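Local atomic coordinates of Phenylalanine/tyrosine ammonia-lyase (Rhodosporidium toruloides, PDB entry 1Y2M), a protein that catalyses the non-oxidative deamination of L-phenylalanine and L-tyrosine, giving trans-cinnamate and p-coumarate with release of ammonia. Residues L291-L296 / Q370-L375; L296-V301 / G330-L335; G309-F314 / R366-W371; H322-E327 / D378-H383. All coordinates share one frame; numbering follows the deposited sequence.

Contact 1 of 4, residues L291-L296 / Q370-L375; sequences LLSQSL and QWLGPL
Leu372 carries its CG opposite the carbonyl carbon (chi1 -71°), which sends both methyls out toward Ser293 and Gln294, while Ser293 swings OG opposite its own N (chi1 178°) to meet them. CD2 of Leu372 lies 3.8 Å from Ser293 OG. The other methyl, CD1, touches the same oxygen and also comes within 3.9 Å of Gln294 CG, where the two side chains run past each other in opposite directions. The three residues join helix 273-303 to helix 368-391, two members of the helical core of the PAL/histidase fold, whose backbones stay well apart: the nearest CA atoms, of Gln294 and Leu372, are separated by 8.3 Å. A leucine suits this width, since its branched end bridges it. A small serine facing it lets both methyls come up to its OG, and that buried oxygen is hydrogen-bonded to Asn436 OD1 of helix 416-443. Gln294 offers Leu372 only its aliphatic part, because its extended chain takes the amide on to Asn331, whose ND2 bonds OE1. Ile432 and Leu435 of helix 416-443 and Val328 of helix 323-336 pack around these same side chains.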
# COMPACT_ATOMS: atom_id res chain seq x y z
N LEU B 291 -13.80 18.36 -12.48
CA LEU B 291 -14.57 19.61 -12.67
C LEU B 291 -15.67 19.73 -11.63
O LEU B 291 -15.94 20.80 -11.10
CB LEU B 291 -15.12 19.73 -14.09
CG LEU B 291 -14.06 19.91 -15.19
CD1 LEU B 291 -14.75 20.12 -16.56
CD2 LEU B 291 -13.13 21.07 -14.91
N LEU B 292 -16.30 18.62 -11.32
CA LEU B 292 -17.36 18.61 -10.28
C LEU B 292 -16.80 18.98 -8.89
O LEU B 292 -17.43 19.67 -8.10
CB LEU B 292 -18.10 17.28 -10.28
CG LEU B 292 -19.17 17.04 -9.21
CD1 LEU B 292 -20.28 18.12 -9.31
CD2 LEU B 292 -19.76 15.65 -9.26
N SER B 293 -15.59 18.52 -8.60
CA SER B 293 -14.90 18.85 -7.35
C SER B 293 -14.72 20.37 -7.22
O SER B 293 -14.88 20.95 -6.14
CB SER B 293 -13.52 18.18 -7.31
OG SER B 293 -12.89 18.56 -6.10
N GLN B 294 -14.39 21.00 -8.33
CA GLN B 294 -14.19 22.46 -8.38
C GLN B 294 -15.53 23.19 -8.17
O GLN B 294 -15.63 24.18 -7.43
CB GLN B 294 -13.57 22.86 -9.69
CG GLN B 294 -12.13 22.41 -9.71
CD GLN B 294 -11.40 22.70 -11.00
OE1 GLN B 294 -11.43 23.83 -11.47
NE2 GLN B 294 -10.75 21.71 -11.57
N SER B 295 -16.55 22.69 -8.84
CA SER B 295 -17.89 23.23 -8.69
C SER B 295 -18.40 23.13 -7.24
O SER B 295 -18.97 24.07 -6.69
CB SER B 295 -18.86 22.57 -9.68
OG SER B 295 -18.47 22.86 -11.04
N LEU B 296 -18.17 21.98 -6.62
CA LEU B 296 -18.55 21.76 -5.24
C LEU B 296 -17.75 22.62 -4.29
O LEU B 296 -18.31 23.12 -3.32
CB LEU B 296 -18.34 20.29 -4.90
CG LEU B 296 -19.39 19.36 -5.48
CD1 LEU B 296 -18.98 17.94 -5.30
CD2 LEU B 296 -20.70 19.59 -4.76
N GLN B 370 -4.32 24.93 -4.74
CA GLN B 370 -3.02 24.36 -4.47
C GLN B 370 -3.13 22.84 -4.29
O GLN B 370 -2.18 22.10 -4.56
CB GLN B 370 -2.39 25.05 -3.25
CG GLN B 370 -2.09 26.53 -3.40
CD GLN B 370 -3.23 27.40 -3.04
OE1 GLN B 370 -4.32 26.93 -2.78
NE2 GLN B 370 -2.97 28.71 -2.96
N TRP B 371 -4.29 22.35 -3.84
CA TRP B 371 -4.49 20.93 -3.63
C TRP B 371 -4.88 20.25 -4.96
O TRP B 371 -4.39 19.15 -5.30
CB TRP B 371 -5.66 20.72 -2.67
CG TRP B 371 -5.78 19.28 -2.19
CD1 TRP B 371 -6.63 18.30 -2.61
CD2 TRP B 371 -4.98 18.69 -1.14
NE1 TRP B 371 -6.43 17.14 -1.87
CE2 TRP B 371 -5.43 17.36 -0.97
CE3 TRP B 371 -3.92 19.15 -0.36
CZ2 TRP B 371 -4.85 16.49 -0.03
CZ3 TRP B 371 -3.37 18.28 0.58
CH2 TRP B 371 -3.82 16.98 0.72
N LEU B 372 -5.79 20.87 -5.71
CA LEU B 372 -6.28 20.26 -6.93
C LEU B 372 -5.32 20.46 -8.12
O LEU B 372 -5.30 19.67 -9.10
CB LEU B 372 -7.65 20.84 -7.24
CG LEU B 372 -8.79 20.41 -6.30
CD1 LEU B 372 -10.07 21.20 -6.61
CD2 LEU B 372 -9.07 18.94 -6.32
N GLY B 373 -4.57 21.57 -8.14
CA GLY B 373 -3.73 21.90 -9.29
C GLY B 373 -2.81 20.75 -9.71
O GLY B 373 -2.77 20.35 -10.90
N PRO B 374 -2.06 20.20 -8.75
CA PRO B 374 -1.13 19.15 -9.14
C PRO B 374 -1.75 17.95 -9.80
O PRO B 374 -1.24 17.44 -10.81
CB PRO B 374 -0.42 18.81 -7.84
CG PRO B 374 -0.41 20.08 -7.10
CD PRO B 374 -1.84 20.60 -7.36
N LEU B 375 -2.86 17.50 -9.25
CA LEU B 375 -3.49 16.32 -9.79
C LEU B 375 -4.16 16.64 -11.16
O LEU B 375 -4.29 15.76 -12.03
CB LEU B 375 -4.47 15.70 -8.83
CG LEU B 375 -5.73 16.43 -8.47
CD1 LEU B 375 -6.88 16.12 -9.41
CD2 LEU B 375 -6.06 16.11 -6.97

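Contact 2 of 4, residues L296-V301 / G330-L335; sequences LTAMTV and GNIRKL
Ala298 CB sits 3.8 Å from Leu335 CB and 4.2 Å from Ile332 CG2, a single methyl held against two larger apolar side chains. One turn of helix 330-335 thus supplies both walls, and the smallness of alanine lets the backbones close in until the CA atoms of Ala298 and Ile332 are 5.7 Å apart. Beside this pair, Thr297 CG2 meets Ile332 CD1 at 3.8 Å, the two side chains crossing at about a right angle. Ile332 can serve both neighbours because its branches diverge: CG2 faces Ala298, whereas CG1, opposite the carbonyl carbon (chi1 -62°), takes CD1 to the threonine. Thr297 in turn shows its methyl to the isoleucine by directing OG1 the other way, to Ser293 O and Gln439 NE2. On the far side of the same helix, Thr300 OG1 bonds back to Leu296 O at 2.8 Å, reaching that oxygen from the face opposite to Thr300 N, and also pairs with His527 NE2. The segment axes approach to 9.2 Å and cross at -46°. Helix 506-560 packs against Leu296, selenomethionine Met299 and Thr300, helix 662-672 against Met299, and the start of helix 368-391, through Ser368, against Thr297 and Ile332.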
# COMPACT_ATOMS: atom_id res chain seq x y z
N LEU B 296 -18.17 21.98 -6.62
CA LEU B 296 -18.55 21.76 -5.24
C LEU B 296 -17.75 22.62 -4.29
O LEU B 296 -18.31 23.12 -3.32
CB LEU B 296 -18.34 20.29 -4.90
CG LEU B 296 -19.39 19.36 -5.48
CD1 LEU B 296 -18.98 17.94 -5.30
CD2 LEU B 296 -20.70 19.59 -4.76
N THR B 297 -16.49 22.86 -4.58
CA THR B 297 -15.68 23.82 -3.84
C THR B 297 -16.36 25.21 -3.82
O THR B 297 -16.53 25.82 -2.76
CB THR B 297 -14.23 23.92 -4.39
OG1 THR B 297 -13.58 22.66 -4.25
CG2 THR B 297 -13.45 24.95 -3.59
N ALA B 298 -16.74 25.68 -5.00
CA ALA B 298 -17.39 27.00 -5.15
C ALA B 298 -18.70 27.00 -4.33
O ALA B 298 -18.97 27.93 -3.52
CB ALA B 298 -17.66 27.31 -6.59
N MSE B 299 -19.52 25.97 -4.49
CA MSE B 299 -20.83 25.96 -3.80
C MSE B 299 -20.70 25.88 -2.30
O MSE B 299 -21.51 26.39 -1.52
CB MSE B 299 -21.71 24.88 -4.38
CG MSE B 299 -21.97 25.17 -5.79
SE MSE B 299 -23.22 23.88 -6.60
CE MSE B 299 -24.82 24.74 -6.11
N THR B 300 -19.66 25.18 -1.87
CA THR B 300 -19.33 25.14 -0.43
C THR B 300 -18.88 26.50 0.10
O THR B 300 -19.21 26.89 1.23
CB THR B 300 -18.33 24.03 -0.11
OG1 THR B 300 -18.81 22.75 -0.61
CG2 THR B 300 -18.10 23.90 1.40
N VAL B 301 -18.07 27.24 -0.66
CA VAL B 301 -17.69 28.58 -0.22
C VAL B 301 -18.99 29.38 -0.03
O VAL B 301 -19.14 30.11 0.96
CB VAL B 301 -16.74 29.28 -1.24
CG1 VAL B 301 -16.54 30.74 -0.89
CG2 VAL B 301 -15.37 28.56 -1.35
N GLY B 330 -8.87 29.99 -11.27
CA GLY B 330 -9.67 30.72 -12.26
C GLY B 330 -11.05 30.12 -12.45
O GLY B 330 -12.03 30.87 -12.63
N ASN B 331 -11.15 28.80 -12.50
CA ASN B 331 -12.47 28.14 -12.61
C ASN B 331 -13.33 28.49 -11.41
O ASN B 331 -14.47 28.92 -11.57
CB ASN B 331 -12.34 26.62 -12.70
CG ASN B 331 -11.78 26.13 -14.03
OD1 ASN B 331 -11.85 26.83 -15.03
ND2 ASN B 331 -11.29 24.85 -14.04
N ILE B 332 -12.77 28.37 -10.21
CA ILE B 332 -13.54 28.65 -9.00
C ILE B 332 -13.85 30.16 -8.90
O ILE B 332 -14.97 30.55 -8.53
CB ILE B 332 -12.85 28.11 -7.74
CG1 ILE B 332 -12.72 26.59 -7.84
CG2 ILE B 332 -13.59 28.52 -6.49
CD1 ILE B 332 -11.77 26.04 -6.81
N ARG B 333 -12.90 31.01 -9.25
CA ARG B 333 -13.15 32.44 -9.31
C ARG B 333 -14.35 32.76 -10.24
O ARG B 333 -15.25 33.52 -9.86
CB ARG B 333 -11.86 33.16 -9.81
CG ARG B 333 -11.98 34.70 -9.85
CD ARG B 333 -10.64 35.39 -10.05
NE ARG B 333 -10.01 35.08 -11.35
CZ ARG B 333 -8.95 34.29 -11.54
NH1 ARG B 333 -8.34 33.62 -10.53
NH2 ARG B 333 -8.47 34.12 -12.77
N LYS B 334 -14.36 32.16 -11.41
CA LYS B 334 -15.43 32.34 -12.40
C LYS B 334 -16.77 31.94 -11.80
O LYS B 334 -17.74 32.69 -11.87
CB LYS B 334 -15.13 31.55 -13.66
CG LYS B 334 -16.31 31.55 -14.64
CD LYS B 334 -15.91 31.86 -16.07
CE LYS B 334 -15.03 30.83 -16.67
NZ LYS B 334 -14.87 31.10 -18.14
N LEU B 335 -16.80 30.78 -11.16
CA LEU B 335 -18.04 30.28 -10.57
C LEU B 335 -18.55 31.18 -9.46
O LEU B 335 -19.76 31.27 -9.30
CB LEU B 335 -17.85 28.88 -10.03
CG LEU B 335 -17.54 27.79 -11.06
CD1 LEU B 335 -17.28 26.52 -10.34
CD2 LEU B 335 -18.71 27.61 -12.06

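Contact 3 of 4, residues G309-F314 / R366-W371; sequences GSFHPF and RTSPQW
Phe311 and Ser310, in a short 3-10 turn, rest against the first turn of helix 368-391 and on Arg366, which by similarity binds cinnamate. From CB, the Phe311 side chain leaves with CG opposite the carbonyl carbon (chi1 -48°), and this brings one edge of the ring round to the helix. CD1 lies 3.7 Å from Pro369 CG, the ring and the pyrrolidine crossing at about a right angle. CE1 approaches Ser368 OG to 3.3 Å, with the oxygen in the ring plane, and CZ stays within 3.7 Å of the same atom. Such an edge-on C-H approach suits the oxygen's negative character, and Ser368 OG has its own hydrogen bond with Leu365 O. Beyond the segments, Ile332, Leu336 and Val301 also pack on the ring. With an alanine in place of Phe311, Pro369 CG and Ser368 OG would probably lose their aromatic neighbour and a gap would open between this helix start and Ile332. Proline fits the first helical turn, where no backbone N-H is needed for a bond to a preceding turn. Ser310 OG packs 3.6 Å from Arg366 CA and alongside its CB. The guanidinium end of the arginine is held by other partners, NE by Asp361 O and NH1 by Gly410 O of the second subunit. One water closes the joint: it donates to Ser310 O (2.9 Å) and Arg366 O (2.8 Å) and accepts from Gln370 NE2 at 3.0 Å.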
# COMPACT_ATOMS: atom_id res chain seq x y z
N GLY B 309 -11.97 35.49 -2.00
CA GLY B 309 -10.61 36.06 -2.09
C GLY B 309 -9.53 34.99 -2.25
O GLY B 309 -8.47 35.27 -2.78
N SER B 310 -9.78 33.78 -1.76
CA SER B 310 -8.79 32.68 -1.88
C SER B 310 -8.39 32.44 -3.33
O SER B 310 -7.33 31.88 -3.58
CB SER B 310 -9.32 31.38 -1.29
OG SER B 310 -9.57 31.51 0.07
N PHE B 311 -9.25 32.84 -4.27
CA PHE B 311 -9.08 32.49 -5.68
C PHE B 311 -8.65 33.66 -6.54
O PHE B 311 -8.68 33.58 -7.73
CB PHE B 311 -10.39 31.88 -6.17
CG PHE B 311 -10.90 30.84 -5.24
CD1 PHE B 311 -10.31 29.60 -5.22
CD2 PHE B 311 -11.91 31.10 -4.35
CE1 PHE B 311 -10.69 28.67 -4.33
CE2 PHE B 311 -12.27 30.17 -3.39
CZ PHE B 311 -11.68 28.95 -3.41
N HIS B 312 -8.28 34.77 -5.90
CA HIS B 312 -7.84 35.97 -6.57
C HIS B 312 -6.58 35.71 -7.39
O HIS B 312 -5.72 34.99 -6.93
CB HIS B 312 -7.56 37.04 -5.51
CG HIS B 312 -7.42 38.41 -6.08
ND1 HIS B 312 -6.27 38.84 -6.70
CD2 HIS B 312 -8.28 39.45 -6.10
CE1 HIS B 312 -6.44 40.09 -7.08
NE2 HIS B 312 -7.66 40.48 -6.73
N PRO B 313 -6.48 36.29 -8.61
CA PRO B 313 -5.26 36.06 -9.41
C PRO B 313 -3.94 36.38 -8.73
O PRO B 313 -2.91 35.79 -9.11
CB PRO B 313 -5.41 37.03 -10.59
CG PRO B 313 -6.83 37.42 -10.63
CD PRO B 313 -7.47 37.13 -9.32
N PHE B 314 -3.91 37.34 -7.81
CA PHE B 314 -2.64 37.66 -7.19
C PHE B 314 -2.05 36.43 -6.48
O PHE B 314 -0.83 36.23 -6.46
CB PHE B 314 -2.80 38.80 -6.18
CG PHE B 314 -1.52 39.23 -5.60
CD1 PHE B 314 -0.60 39.98 -6.35
CD2 PHE B 314 -1.19 38.83 -4.35
CE1 PHE B 314 0.63 40.39 -5.78
CE2 PHE B 314 0.03 39.21 -3.79
CZ PHE B 314 0.93 39.94 -4.48
N ARG B 366 -9.55 27.24 1.34
CA ARG B 366 -8.51 28.24 1.04
C ARG B 366 -7.31 27.66 0.29
O ARG B 366 -6.64 28.40 -0.42
CB ARG B 366 -8.06 28.94 2.30
CG ARG B 366 -6.88 29.94 2.15
CD ARG B 366 -6.88 30.95 3.28
NE ARG B 366 -6.85 30.36 4.61
CZ ARG B 366 -5.79 30.29 5.41
NH1 ARG B 366 -4.59 30.70 5.00
NH2 ARG B 366 -5.92 29.77 6.62
N THR B 367 -7.05 26.36 0.43
CA THR B 367 -5.93 25.74 -0.29
C THR B 367 -6.38 24.85 -1.44
O THR B 367 -5.57 24.06 -2.00
CB THR B 367 -4.97 24.91 0.65
OG1 THR B 367 -5.59 23.68 1.04
CG2 THR B 367 -4.50 25.72 1.84
N SER B 368 -7.65 24.96 -1.84
CA SER B 368 -8.20 24.10 -2.88
C SER B 368 -7.44 24.18 -4.22
O SER B 368 -7.15 23.15 -4.82
CB SER B 368 -9.72 24.25 -2.99
OG SER B 368 -10.15 25.59 -3.16
N PRO B 369 -7.08 25.40 -4.69
CA PRO B 369 -6.32 25.39 -6.00
C PRO B 369 -4.96 24.70 -5.88
O PRO B 369 -4.49 24.03 -6.82
CB PRO B 369 -6.17 26.87 -6.34
CG PRO B 369 -7.27 27.57 -5.50
CD PRO B 369 -7.31 26.79 -4.22
N GLN B 370 -4.32 24.93 -4.74
CA GLN B 370 -3.02 24.36 -4.47
C GLN B 370 -3.13 22.84 -4.29
O GLN B 370 -2.18 22.10 -4.56
CB GLN B 370 -2.39 25.05 -3.25
CG GLN B 370 -2.09 26.53 -3.40
CD GLN B 370 -3.23 27.40 -3.04
OE1 GLN B 370 -4.32 26.93 -2.78
NE2 GLN B 370 -2.97 28.71 -2.96
N TRP B 371 -4.29 22.35 -3.84
CA TRP B 371 -4.49 20.93 -3.63
C TRP B 371 -4.88 20.25 -4.96
O TRP B 371 -4.39 19.15 -5.30
CB TRP B 371 -5.66 20.72 -2.67
CG TRP B 371 -5.78 19.28 -2.19
CD1 TRP B 371 -6.63 18.30 -2.61
CD2 TRP B 371 -4.98 18.69 -1.14
NE1 TRP B 371 -6.43 17.14 -1.87
CE2 TRP B 371 -5.43 17.36 -0.97
CE3 TRP B 371 -3.92 19.15 -0.36
CZ2 TRP B 371 -4.85 16.49 -0.03
CZ3 TRP B 371 -3.37 18.28 0.58
CH2 TRP B 371 -3.82 16.98 0.72
O HOH W 1 -5.38 30.30 -2.13

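Contact 4 of 4, residues H322-E327 / D378-H383; sequences HPTQIE and DLIHAH
The opening turn of helix 323-336 leans on the middle of helix 368-391 here, a helix-to-helix contact in the buried part of the alpha-helical lyase fold, away from the annotated substrate sites. One residue, Ile380, reaches across to Thr324 and Glu327, which lie nearly a turn apart and so face the same way. The backbones are distant, 9.3 Å between the CA atoms of Thr324 and Ile380, and a long arm is needed to span them. The longer branch of Ile380 supplies it, with CG1 opposite the carbonyl carbon (chi1 -63°) and the chain drawn out from there (chi2 174°), so that CD1 leads. Thr324 comes to meet it tip to tip, its CG2 methyl ending 4.0 Å from Ile380 CD1. Threonine suits the place because its two branches do different work: with the methyl given to Ile380, OG1 is hydrogen-bonded to Gly373 O, tying the helix to an earlier turn of its neighbour. Glu327 likewise divides its end. OE2 accepts from Gln44 N at the start of helix 44-52, where the helix end would probably favour a negative charge, while OE1 merely rests on the isoleucine. Ile47 of that helix packs on Ile380 as well. The second subunit is close by: Asp378 forms a salt bridge through OD1 with its Lys424, and His322 NE2 bonds its Glu389. Across the two segments the shortest approach is Glu327 OE1 to Ile380 CD1, 3.9 Å, a polar atom against a methyl.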
# COMPACT_ATOMS: atom_id res chain seq x y z
N HIS B 322 2.01 27.96 -11.01
CA HIS B 322 1.85 26.64 -11.53
C HIS B 322 0.63 26.70 -12.44
O HIS B 322 -0.46 27.09 -12.01
CB HIS B 322 1.55 25.66 -10.42
CG HIS B 322 2.71 25.34 -9.56
ND1 HIS B 322 3.78 24.60 -10.00
CD2 HIS B 322 2.96 25.63 -8.26
CE1 HIS B 322 4.65 24.47 -9.02
NE2 HIS B 322 4.18 25.09 -7.95
N PRO B 323 0.81 26.35 -13.71
CA PRO B 323 -0.30 26.52 -14.64
C PRO B 323 -1.64 25.95 -14.22
O PRO B 323 -2.67 26.61 -14.40
CB PRO B 323 0.21 25.86 -15.93
CG PRO B 323 1.72 26.13 -15.88
CD PRO B 323 2.07 25.97 -14.41
N THR B 324 -1.65 24.77 -13.63
CA THR B 324 -2.93 24.14 -13.25
C THR B 324 -3.44 24.69 -11.94
O THR B 324 -4.66 24.60 -11.70
CB THR B 324 -2.85 22.63 -13.18
OG1 THR B 324 -1.73 22.26 -12.35
CG2 THR B 324 -2.72 22.03 -14.60
N GLN B 325 -2.58 25.28 -11.11
CA GLN B 325 -3.09 26.01 -9.96
C GLN B 325 -3.86 27.26 -10.43
O GLN B 325 -4.96 27.59 -9.94
CB GLN B 325 -1.94 26.44 -9.06
CG GLN B 325 -2.43 27.06 -7.76
CD GLN B 325 -1.30 27.45 -6.85
OE1 GLN B 325 -0.35 26.69 -6.66
NE2 GLN B 325 -1.43 28.63 -6.20
N ILE B 326 -3.24 27.99 -11.35
CA ILE B 326 -3.88 29.14 -12.00
C ILE B 326 -5.22 28.73 -12.58
O ILE B 326 -6.21 29.41 -12.41
CB ILE B 326 -2.97 29.70 -13.07
CG1 ILE B 326 -1.71 30.33 -12.45
CG2 ILE B 326 -3.71 30.68 -13.96
CD1 ILE B 326 -0.66 30.69 -13.49
N GLU B 327 -5.22 27.59 -13.28
CA GLU B 327 -6.42 27.09 -13.92
C GLU B 327 -7.55 26.86 -12.93
O GLU B 327 -8.69 27.27 -13.15
CB GLU B 327 -6.09 25.82 -14.68
CG GLU B 327 -7.27 25.06 -15.20
CD GLU B 327 -6.87 23.78 -15.97
OE1 GLU B 327 -5.68 23.66 -16.33
OE2 GLU B 327 -7.74 22.95 -16.21
N ASP B 378 -1.64 16.15 -13.74
CA ASP B 378 -1.48 14.74 -13.99
C ASP B 378 -2.58 14.25 -14.92
O ASP B 378 -2.30 13.48 -15.85
CB ASP B 378 -1.52 13.94 -12.69
CG ASP B 378 -0.25 14.03 -11.92
OD1 ASP B 378 0.76 14.51 -12.46
OD2 ASP B 378 -0.27 13.54 -10.75
N LEU B 379 -3.80 14.72 -14.74
CA LEU B 379 -4.86 14.29 -15.65
C LEU B 379 -4.65 14.79 -17.08
O LEU B 379 -4.91 14.08 -18.04
CB LEU B 379 -6.19 14.77 -15.13
CG LEU B 379 -6.66 14.13 -13.82
CD1 LEU B 379 -7.86 14.84 -13.22
CD2 LEU B 379 -6.89 12.64 -14.03
N ILE B 380 -4.18 16.02 -17.22
CA ILE B 380 -3.84 16.54 -18.56
C ILE B 380 -2.66 15.78 -19.23
O ILE B 380 -2.65 15.50 -20.44
CB ILE B 380 -3.53 18.04 -18.44
CG1 ILE B 380 -4.79 18.78 -17.97
CG2 ILE B 380 -2.96 18.63 -19.75
CD1 ILE B 380 -4.53 20.25 -17.70
N HIS B 381 -1.67 15.44 -18.41
CA HIS B 381 -0.57 14.59 -18.89
C HIS B 381 -1.08 13.22 -19.36
O HIS B 381 -0.80 12.77 -20.50
CB HIS B 381 0.45 14.41 -17.76
CG HIS B 381 1.69 13.70 -18.18
ND1 HIS B 381 1.78 12.32 -18.23
CD2 HIS B 381 2.93 14.16 -18.51
CE1 HIS B 381 3.01 11.98 -18.59
NE2 HIS B 381 3.72 13.06 -18.77
N ALA B 382 -1.89 12.59 -18.53
CA ALA B 382 -2.47 11.31 -18.90
C ALA B 382 -3.24 11.40 -20.21
O ALA B 382 -3.18 10.49 -21.07
CB ALA B 382 -3.38 10.81 -17.83
N HIS B 383 -3.95 12.51 -20.40
CA HIS B 383 -4.72 12.70 -21.63
C HIS B 383 -3.73 12.70 -22.82
O HIS B 383 -3.99 12.12 -23.90
CB HIS B 383 -5.45 14.05 -21.60
CG HIS B 383 -6.62 14.08 -22.51
ND1 HIS B 383 -7.89 13.79 -22.06
CD2 HIS B 383 -6.72 14.33 -23.83
CE1 HIS B 383 -8.73 13.88 -23.08
NE2 HIS B 383 -8.04 14.20 -24.16

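All four contacts are buried, but contact 1 lies nearest the centre of the chain and contact 3 farthest out. Helix 368-391 takes part in contacts 1, 3 and 4, helix 273-303 in contacts 1 and 2, and helix 323-336 in contacts 2 and 4. Contact 2 is the close, apolar one, with no other subunit touching it, whereas contacts 1 and 4 bridge wider gaps through one branched side chain each. Contact 3, which includes an arginine that probably binds cinnamate and touches the second subunit, adds a water-mediated link. Contacts 2 and 3 interlock where Thr297 CG2 packs 3.4 Å from Ser368 OG, and Gln370 CG lies 3.6 Å from Gln325 NE2, joining contacts 3 and 4.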